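Local coordinates for proton-dependent oligopeptide transporter family protein (Xanthomonas campestris, PDB 6EI3) that probably carries peptides across the membrane, coupled to protons, as a POT-type transporter of the major facilitator superfamily, at residues A162-G167 against W325-Q330; V26-T31 against W170-P175. One frame throughout, in Å; residues are numbered along the deposited sequence.

Both contacts lie on the same side of the chain's centre, about 9 Å apart between their own centres. Contact 1 joins the end of helix 137-165 to the loop before helix 334-357, and is partly buried. Its direct link is mainly polar, through one lysine, a backbone carbonyl and two waters, and lipid packs against its aromatic rings. Contact 2 joins helix 25-30 to helix 168-188. It is buried and wholly aromatic, and W170, G173 and I174 of helix 168-188 border lipid. The two touch each other. S329 OG of contact 1 and Q27 OE1 of contact 2 probably form a hydrogen bond, and L163 packs on F28 and A171.

Contact 1. Residues A162-G167 against W325-Q330; sequences ALKHLG and WFTASQ. With 78M ((2S)-2,3-dihydroxypropyl(7Z)-pentadec-7-enoate), chain M; 78M ((2S)-2,3-dihydroxypropyl(7Z)-pentadec-7-enoate), chain I; 78M ((2S)-2,3-dihydroxypropyl(7Z)-pentadec-7-enoate), chain K.
A lipid-binding surface of the transporter holds this contact, where K164 and H165, at the end of helix 137-165, meet W325, F326 and T327 of the loop before helix 334-357. K164 reaches across as a long arm. Its CG lies anti to the backbone N (chi1 -159°), the chain stays extended, and a bend at chi4 (90°) turns the amine to the loop. The direct bond from K164 NZ to F326 O is weak, at 3.5 Å. Two waters bridge the gap as well. One molecule accepts from K164 NZ at 2.8 Å and donates to F326 O at 2.7 Å. A second accepts from K164 NZ, and it also bonds to T327 OG1 at 2.8 Å. Further back along the side chain, K164 CD packs on T327 CB at 3.8 Å, and the two side chains run past each other in opposite directions.

The H165 ring turns an edge to W325 O, with that oxygen near the ring plane. A bound monoacylglycerol approaches the H165 ring obliquely, its O21 2.8 Å from H165 NE2. The same hydroxyl makes a weak bond to W325 O.

Two more lipids cover the aromatic rings. The W325 indole lies between F326 CB on one face and the ester of a lipid on the other. The F326 ring has the acyl chain of another lipid over one face and Q330 OE1 over the opposite one. That oxygen also accepts from T327 N at 3.0 Å, which ties the loop to the 3-10 segment 328-330. Q330 NE2 is bonded to L157 O, a further tie to helix 137-165. A tryptophan among glycerol and ester groups is typical of the interfacial zone of a membrane protein.

Contact 2. Residues V26-T31 against W170-P175; sequences VQFLIT and WAFGIP. With 78M ((2S)-2,3-dihydroxypropyl(7Z)-pentadec-7-enoate), chain D.
A T-shaped aromatic pair, F28 and F172, joins the short helix 25-30 to helix 168-188. F172 gives the edge and F28 the face. The ring planes stand at 85° and the centroids are 5.0 Å apart. F172 CE2 makes the nearest approach, 3.5 Å from F28 CG, and it sits over the ring toward its rim. F172 CZ lies beside it, 3.6 Å from F28 CD2. F28 CG is anti to the backbone N (chi1 160°), which carries the ring out toward helix 168-188. The F172 ring comes edge-on to the F28 face, and the two side chains cross at about a right angle. Both are buried, and no hydrogen bond links the segments. The backbones stay apart, with F28 CA and A171 CA 9.2 Å from each other, and the side chains of F28 and F172 span the gap.

The pair is part of a larger aromatic cluster. F103 of helix 100-117 meets the F28 ring and is edge-to-face with F172. This is helix packing inside the all-helical body of a major facilitator superfamily transporter, built from residues far apart in the chain.

Helix 168-188 carries a different surface on its lipid flank. W170 NE1 donates to O21 of a bound monoacylglycerol at 2.9 Å, with an N-H...O angle of 153°. The acyl chain then runs over one face of the indole, where its C3 lies over the ring centre. Further along it passes G173, where lipid C5 lies close to the place a CB would occupy. I174 CG1 borders the acyl chain at C8, 4.1 Å away. The helix is kinked at P175, whose O accepts a hydrogen bond from S17 OG of helix 4-22.

Contact 1. Residues A162-G167 against W325-Q330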
loop_
_atom_site.group_PDB
_atom_site.type_symbol
_atom_site.label_atom_id
_atom_site.label_comp_id
_atom_site.label_asym_id
_atom_site.label_seq_id
_atom_site.Cartn_x
_atom_site.Cartn_y
_atom_site.Cartn_z
ATOM N N ALA A 162 0.439 -4.373 -25.259
ATOM C CA ALA A 162 0.631 -5.814 -25.482
ATOM C C ALA A 162 -0.727 -6.530 -25.264
ATOM O O ALA A 162 -1.080 -7.404 -26.044
ATOM C CB ALA A 162 1.666 -6.370 -24.510
ATOM N N LEU A 163 -1.488 -6.144 -24.217
ATOM C CA LEU A 163 -2.806 -6.732 -23.940
ATOM C C LEU A 163 -3.778 -6.476 -25.084
ATOM O O LEU A 163 -4.406 -7.408 -25.584
ATOM C CB LEU A 163 -3.409 -6.187 -22.609
ATOM C CG LEU A 163 -4.813 -6.764 -22.216
ATOM C CD1 LEU A 163 -4.771 -8.283 -21.944
ATOM C CD2 LEU A 163 -5.421 -6.008 -21.044
ATOM N N LYS A 164 -3.889 -5.209 -25.496
ATOM C CA LYS A 164 -4.807 -4.788 -26.542
ATOM C C LYS A 164 -4.517 -5.395 -27.914
ATOM O O LYS A 164 -5.449 -5.805 -28.601
ATOM C CB LYS A 164 -4.831 -3.252 -26.637
ATOM C CG LYS A 164 -6.099 -2.697 -27.310
ATOM C CD LYS A 164 -5.930 -1.252 -27.712
ATOM C CE LYS A 164 -7.020 -0.819 -28.665
ATOM N NZ LYS A 164 -8.197 -0.261 -27.950
ATOM N N HIS A 165 -3.243 -5.436 -28.328
ATOM C CA HIS A 165 -2.917 -5.883 -29.696
ATOM C C HIS A 165 -2.385 -7.296 -29.804
ATOM O O HIS A 165 -2.549 -7.907 -30.853
ATOM C CB HIS A 165 -1.951 -4.896 -30.365
ATOM C CG HIS A 165 -2.394 -3.470 -30.233
ATOM N ND1 HIS A 165 -3.547 -3.011 -30.853
ATOM C CD2 HIS A 165 -1.835 -2.450 -29.539
ATOM C CE1 HIS A 165 -3.662 -1.738 -30.509
ATOM N NE2 HIS A 165 -2.652 -1.352 -29.722
ATOM N N LEU A 166 -1.728 -7.811 -28.756
ATOM C CA LEU A 166 -1.139 -9.148 -28.793
ATOM C C LEU A 166 -1.939 -10.184 -27.999
ATOM O O LEU A 166 -1.910 -11.361 -28.342
ATOM C CB LEU A 166 0.341 -9.131 -28.322
ATOM C CG LEU A 166 1.283 -8.020 -28.824
ATOM C CD1 LEU A 166 2.673 -8.165 -28.212
ATOM C CD2 LEU A 166 1.396 -8.007 -30.343
ATOM N N GLY A 167 -2.612 -9.759 -26.932
ATOM C CA GLY A 167 -3.392 -10.687 -26.121
ATOM C C GLY A 167 -2.819 -10.963 -24.743
ATOM O O GLY A 167 -1.687 -10.563 -24.460
ATOM N N TRP A 325 -5.481 3.540 -31.199
ATOM C CA TRP A 325 -4.204 3.064 -30.691
ATOM C C TRP A 325 -4.076 3.106 -29.160
ATOM O O TRP A 325 -3.235 2.396 -28.617
ATOM C CB TRP A 325 -3.040 3.814 -31.352
ATOM C CG TRP A 325 -3.002 5.296 -31.104
ATOM C CD1 TRP A 325 -3.484 6.271 -31.922
ATOM C CD2 TRP A 325 -2.353 5.968 -30.014
ATOM N NE1 TRP A 325 -3.196 7.511 -31.399
ATOM C CE2 TRP A 325 -2.530 7.352 -30.211
ATOM C CE3 TRP A 325 -1.670 5.533 -28.868
ATOM C CZ2 TRP A 325 -2.048 8.306 -29.308
ATOM C CZ3 TRP A 325 -1.173 6.479 -27.984
ATOM C CH2 TRP A 325 -1.385 7.845 -28.194
ATOM N N PHE A 326 -4.864 3.948 -28.477
ATOM C CA PHE A 326 -4.784 4.127 -27.013
ATOM C C PHE A 326 -5.660 3.142 -26.252
ATOM O O PHE A 326 -6.652 2.645 -26.785
ATOM C CB PHE A 326 -5.160 5.578 -26.642
ATOM C CG PHE A 326 -4.662 6.060 -25.299
ATOM C CD1 PHE A 326 -3.355 6.509 -25.145
ATOM C CD2 PHE A 326 -5.511 6.102 -24.198
ATOM C CE1 PHE A 326 -2.894 6.957 -23.903
ATOM C CE2 PHE A 326 -5.048 6.538 -22.955
ATOM C CZ PHE A 326 -3.749 6.985 -22.822
ATOM N N THR A 327 -5.308 2.863 -24.995
ATOM C CA THR A 327 -6.127 1.978 -24.170
ATOM C C THR A 327 -6.190 2.577 -22.765
ATOM O O THR A 327 -5.217 3.175 -22.322
ATOM C CB THR A 327 -5.689 0.507 -24.302
ATOM O OG1 THR A 327 -6.594 -0.319 -23.588
ATOM C CG2 THR A 327 -4.252 0.261 -23.878
ATOM N N ALA A 328 -7.359 2.478 -22.101
ATOM C CA ALA A 328 -7.626 3.088 -20.789
ATOM C C ALA A 328 -6.514 2.917 -19.721
ATOM O O ALA A 328 -6.188 3.877 -19.006
ATOM C CB ALA A 328 -8.964 2.583 -20.237
ATOM N N SER A 329 -5.966 1.692 -19.608
ATOM C CA SER A 329 -4.921 1.341 -18.627
ATOM C C SER A 329 -3.662 2.194 -18.739
ATOM O O SER A 329 -3.005 2.427 -17.727
ATOM C CB SER A 329 -4.584 -0.142 -18.718
ATOM O OG SER A 329 -5.549 -0.923 -18.031
ATOM N N GLN A 330 -3.341 2.690 -19.952
ATOM C CA GLN A 330 -2.154 3.532 -20.169
ATOM C C GLN A 330 -2.153 4.836 -19.354
ATOM O O GLN A 330 -1.081 5.392 -19.107
ATOM C CB GLN A 330 -1.961 3.839 -21.649
ATOM C CG GLN A 330 -1.606 2.608 -22.479
ATOM C CD GLN A 330 -1.446 3.023 -23.903
ATOM O OE1 GLN A 330 -2.415 3.316 -24.580
ATOM N NE2 GLN A 330 -0.217 3.152 -24.349
HETATM O O21 78M M . 0.884 5.470 -36.341
HETATM C C20 78M M . 0.609 4.341 -35.526
HETATM C C18 78M M . -0.589 4.591 -34.638
HETATM O O19 78M M . -1.697 5.015 -35.439
HETATM C C17 78M M . -0.314 5.607 -33.554
HETATM O O2 78M M . 0.335 4.851 -32.502
HETATM C C1 78M M . 0.939 5.524 -31.512
HETATM O O1 78M M . 1.051 6.723 -31.479
HETATM C C2 78M M . 1.411 4.584 -30.438
HETATM C C3 78M M . 2.617 5.061 -29.635
HETATM C C4 78M M . 2.595 4.531 -28.212
HETATM C C5 78M M . 3.960 4.339 -27.582
HETATM C C6 78M M . 3.921 4.059 -26.075
HETATM C C7 78M M . 5.258 3.668 -25.485
HETATM C C8 78M M . 6.290 4.456 -25.180
HETATM C C9 78M M . 6.401 5.949 -25.360
HETATM C C10 78M M . 7.115 6.665 -24.213
HETATM C C11 78M M . 6.595 8.074 -23.961
HETATM C C12 78M M . 7.183 8.760 -22.732
HETATM C C13 78M M . 6.261 9.769 -22.046
HETATM C C15 78M M . 5.050 12.001 -22.111
HETATM C C14 78M M . 6.033 11.076 -22.801
HETATM O O21 78M I . -1.606 0.763 -31.220
HETATM C C20 78M I . -2.098 0.446 -32.519
HETATM C C18 78M I . -1.162 0.941 -33.596
HETATM O O19 78M I . -1.833 0.917 -34.859
HETATM C C17 78M I . 0.121 0.139 -33.694
HETATM O O2 78M I . 0.736 0.042 -32.384
HETATM C C1 78M I . 1.562 1.016 -31.983
HETATM O O1 78M I . 1.708 2.059 -32.566
HETATM C C2 78M I . 2.268 0.638 -30.713
HETATM C C3 78M I . 3.723 1.089 -30.671
HETATM C C4 78M I . 4.390 0.827 -29.334
HETATM C C5 78M I . 5.689 0.056 -29.448
HETATM C C6 78M I . 6.253 -0.396 -28.111
HETATM C C7 78M I . 7.390 0.454 -27.638
HETATM C C8 78M I . 8.624 0.056 -27.369
HETATM C C9 78M I . 9.181 -1.331 -27.494
HETATM C C10 78M I . 10.526 -1.510 -26.796
HETATM C C11 78M I . 11.240 -2.800 -27.174
HETATM C C12 78M I . 12.535 -3.046 -26.421
HETATM C C13 78M I . 12.435 -4.080 -25.306
HETATM C C15 78M I . 14.472 -3.604 -23.824
HETATM C C14 78M I . 12.956 -3.620 -23.944
HETATM O O21 78M K . -8.442 16.115 -26.524
HETATM C C20 78M K . -7.430 16.156 -27.518
HETATM C C18 78M K . -6.282 15.246 -27.153
HETATM O O19 78M K . -5.714 15.645 -25.899
HETATM C C17 78M K . -5.212 15.194 -28.222
HETATM O O2 78M K . -4.409 14.054 -27.833
HETATM C C1 78M K . -4.288 13.024 -28.684
HETATM O O1 78M K . -4.618 13.056 -29.840
HETATM C C2 78M K . -3.731 11.817 -27.993
HETATM C C3 78M K . -4.796 11.098 -27.184
HETATM C C4 78M K . -4.226 10.053 -26.244
HETATM C C5 78M K . -5.079 9.822 -25.002
HETATM C C6 78M K . -5.016 10.945 -23.958
HETATM C C7 78M K . -3.674 11.003 -23.309
HETATM C C8 78M K . -3.356 11.587 -22.176
HETATM C C9 78M K . -1.991 11.597 -21.567
HETATM C C10 78M K . -1.719 10.326 -20.749
HETATM C C11 78M K . -1.015 9.189 -21.487
HETATM C C12 78M K . 0.502 9.305 -21.573
HETATM C C13 78M K . 1.221 9.230 -20.232
HETATM C C15 78M K . 3.368 9.518 -18.960
HETATM C C14 78M K . 2.689 9.600 -20.301
HETATM O O HOH W 1 -9.120 2.394 -27.959
HETATM O O HOH W 2 -8.829 -0.400 -25.226
#

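Contact 2. Residues V26-T31 against W170-P175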
loop_
_atom_site.group_PDB
_atom_site.type_symbol
_atom_site.label_atom_id
_atom_site.label_comp_id
_atom_site.label_asym_id
_atom_site.label_seq_id
_atom_site.Cartn_x
_atom_site.Cartn_y
_atom_site.Cartn_z
ATOM N N VAL A 26 -7.373 -5.339 -14.065
ATOM C CA VAL A 26 -8.798 -5.010 -14.181
ATOM C C VAL A 26 -9.262 -4.965 -15.661
ATOM O O VAL A 26 -10.303 -5.539 -15.984
ATOM C CB VAL A 26 -9.139 -3.732 -13.378
ATOM C CG1 VAL A 26 -10.555 -3.248 -13.671
ATOM C CG2 VAL A 26 -9.017 -4.015 -11.889
ATOM N N GLN A 27 -8.481 -4.313 -16.558
ATOM C CA GLN A 27 -8.843 -4.248 -17.972
ATOM C C GLN A 27 -8.865 -5.653 -18.577
ATOM O O GLN A 27 -9.749 -5.959 -19.372
ATOM C CB GLN A 27 -7.900 -3.317 -18.750
ATOM C CG GLN A 27 -8.361 -3.104 -20.212
ATOM C CD GLN A 27 -8.205 -1.693 -20.720
ATOM O OE1 GLN A 27 -7.417 -0.894 -20.206
ATOM N NE2 GLN A 27 -8.952 -1.358 -21.765
ATOM N N PHE A 28 -7.922 -6.527 -18.178
ATOM C CA PHE A 28 -7.966 -7.906 -18.651
ATOM C C PHE A 28 -9.226 -8.588 -18.064
ATOM O O PHE A 28 -9.958 -9.252 -18.795
ATOM C CB PHE A 28 -6.701 -8.710 -18.211
ATOM C CG PHE A 28 -6.945 -10.207 -18.247
ATOM C CD1 PHE A 28 -7.112 -10.873 -19.458
ATOM C CD2 PHE A 28 -7.067 -10.938 -17.068
ATOM C CE1 PHE A 28 -7.402 -12.244 -19.489
ATOM C CE2 PHE A 28 -7.349 -12.306 -17.100
ATOM C CZ PHE A 28 -7.496 -12.954 -18.306
ATOM N N LEU A 29 -9.447 -8.465 -16.731
ATOM C CA LEU A 29 -10.566 -9.179 -16.086
ATOM C C LEU A 29 -11.957 -8.845 -16.616
ATOM O O LEU A 29 -12.768 -9.747 -16.791
ATOM C CB LEU A 29 -10.545 -8.997 -14.553
ATOM C CG LEU A 29 -9.457 -9.788 -13.778
ATOM C CD1 LEU A 29 -9.381 -9.311 -12.345
ATOM C CD2 LEU A 29 -9.706 -11.310 -13.836
ATOM N N ILE A 30 -12.241 -7.566 -16.857
ATOM C CA ILE A 30 -13.584 -7.092 -17.218
ATOM C C ILE A 30 -14.119 -7.692 -18.538
ATOM O O ILE A 30 -15.324 -7.838 -18.649
ATOM C CB ILE A 30 -13.666 -5.543 -17.158
ATOM C CG1 ILE A 30 -15.116 -5.058 -16.915
ATOM C CG2 ILE A 30 -12.999 -4.834 -18.348
ATOM C CD1 ILE A 30 -15.672 -5.393 -15.528
ATOM N N THR A 31 -13.257 -8.121 -19.477
ATOM C CA THR A 31 -13.718 -8.745 -20.732
ATOM C C THR A 31 -13.400 -10.238 -20.766
ATOM O O THR A 31 -13.560 -10.881 -21.801
ATOM C CB THR A 31 -13.157 -8.012 -21.969
ATOM O OG1 THR A 31 -11.730 -7.978 -21.891
ATOM C CG2 THR A 31 -13.738 -6.608 -22.134
ATOM N N TRP A 170 0.716 -12.615 -23.987
ATOM C CA TRP A 170 1.839 -11.707 -24.192
ATOM C C TRP A 170 1.894 -10.681 -23.084
ATOM O O TRP A 170 2.970 -10.431 -22.542
ATOM C CB TRP A 170 1.785 -11.031 -25.572
ATOM C CG TRP A 170 2.067 -11.988 -26.696
ATOM C CD1 TRP A 170 1.162 -12.761 -27.356
ATOM C CD2 TRP A 170 3.355 -12.328 -27.232
ATOM N NE1 TRP A 170 1.799 -13.534 -28.297
ATOM C CE2 TRP A 170 3.150 -13.309 -28.225
ATOM C CE3 TRP A 170 4.666 -11.886 -26.980
ATOM C CZ2 TRP A 170 4.202 -13.852 -28.977
ATOM C CZ3 TRP A 170 5.711 -12.423 -27.723
ATOM C CH2 TRP A 170 5.478 -13.409 -28.693
ATOM N N ALA A 171 0.736 -10.113 -22.715
ATOM C CA ALA A 171 0.668 -9.072 -21.693
ATOM C C ALA A 171 1.073 -9.570 -20.290
ATOM O O ALA A 171 1.743 -8.830 -19.557
ATOM C CB ALA A 171 -0.711 -8.469 -21.674
ATOM N N PHE A 172 0.705 -10.813 -19.927
ATOM C CA PHE A 172 1.116 -11.365 -18.635
ATOM C C PHE A 172 2.472 -12.084 -18.799
ATOM O O PHE A 172 3.261 -12.121 -17.852
ATOM C CB PHE A 172 0.034 -12.283 -18.007
ATOM C CG PHE A 172 -1.234 -11.563 -17.583
ATOM C CD1 PHE A 172 -1.236 -10.705 -16.485
ATOM C CD2 PHE A 172 -2.419 -11.728 -18.293
ATOM C CE1 PHE A 172 -2.409 -10.053 -16.078
ATOM C CE2 PHE A 172 -3.594 -11.070 -17.889
ATOM C CZ PHE A 172 -3.578 -10.228 -16.787
ATOM N N GLY A 173 2.745 -12.595 -20.010
ATOM C CA GLY A 173 4.015 -13.257 -20.323
ATOM C C GLY A 173 5.250 -12.384 -20.173
ATOM O O GLY A 173 6.243 -12.847 -19.623
ATOM N N ILE A 174 5.200 -11.111 -20.636
ATOM C CA ILE A 174 6.315 -10.152 -20.514
ATOM C C ILE A 174 6.676 -9.923 -19.014
ATOM O O ILE A 174 7.812 -10.219 -18.662
ATOM C CB ILE A 174 6.093 -8.832 -21.319
ATOM C CG1 ILE A 174 6.058 -9.113 -22.846
ATOM C CG2 ILE A 174 7.151 -7.754 -20.945
ATOM C CD1 ILE A 174 5.305 -8.047 -23.691
ATOM N N PRO A 175 5.752 -9.474 -18.111
ATOM C CA PRO A 175 6.111 -9.358 -16.683
ATOM C C PRO A 175 6.609 -10.678 -16.078
ATOM O O PRO A 175 7.471 -10.657 -15.212
ATOM C CB PRO A 175 4.791 -8.904 -16.011
ATOM C CG PRO A 175 4.030 -8.221 -17.092
ATOM C CD PRO A 175 4.357 -9.027 -18.333
HETATM O O21 78M D . 0.120 -14.579 -30.425
HETATM C C20 78M D . 0.341 -15.933 -30.061
HETATM C C18 78M D . -0.551 -16.355 -28.915
HETATM O O19 78M D . -0.823 -15.247 -28.049
HETATM C C17 78M D . 0.026 -17.500 -28.113
HETATM O O2 78M D . 1.334 -17.044 -27.692
HETATM C C1 78M D . 1.822 -17.471 -26.522
HETATM O O1 78M D . 1.187 -18.090 -25.707
HETATM C C2 78M D . 3.270 -17.111 -26.386
HETATM C C3 78M D . 3.543 -16.003 -25.381
HETATM C C4 78M D . 5.022 -15.691 -25.315
HETATM C C5 78M D . 5.442 -14.670 -24.282
HETATM C C6 78M D . 6.954 -14.482 -24.254
HETATM C C7 78M D . 7.408 -13.426 -23.294
HETATM C C8 78M D . 8.330 -12.499 -23.496
HETATM C C9 78M D . 9.128 -12.260 -24.741
HETATM C C10 78M D . 8.918 -10.853 -25.308
HETATM C C11 78M D . 10.054 -9.874 -25.033
HETATM C C12 78M D . 10.230 -9.450 -23.573
HETATM C C13 78M D . 11.413 -8.515 -23.347
HETATM C C15 78M D . 12.584 -9.227 -21.226
HETATM C C14 78M D . 11.712 -8.188 -21.898
#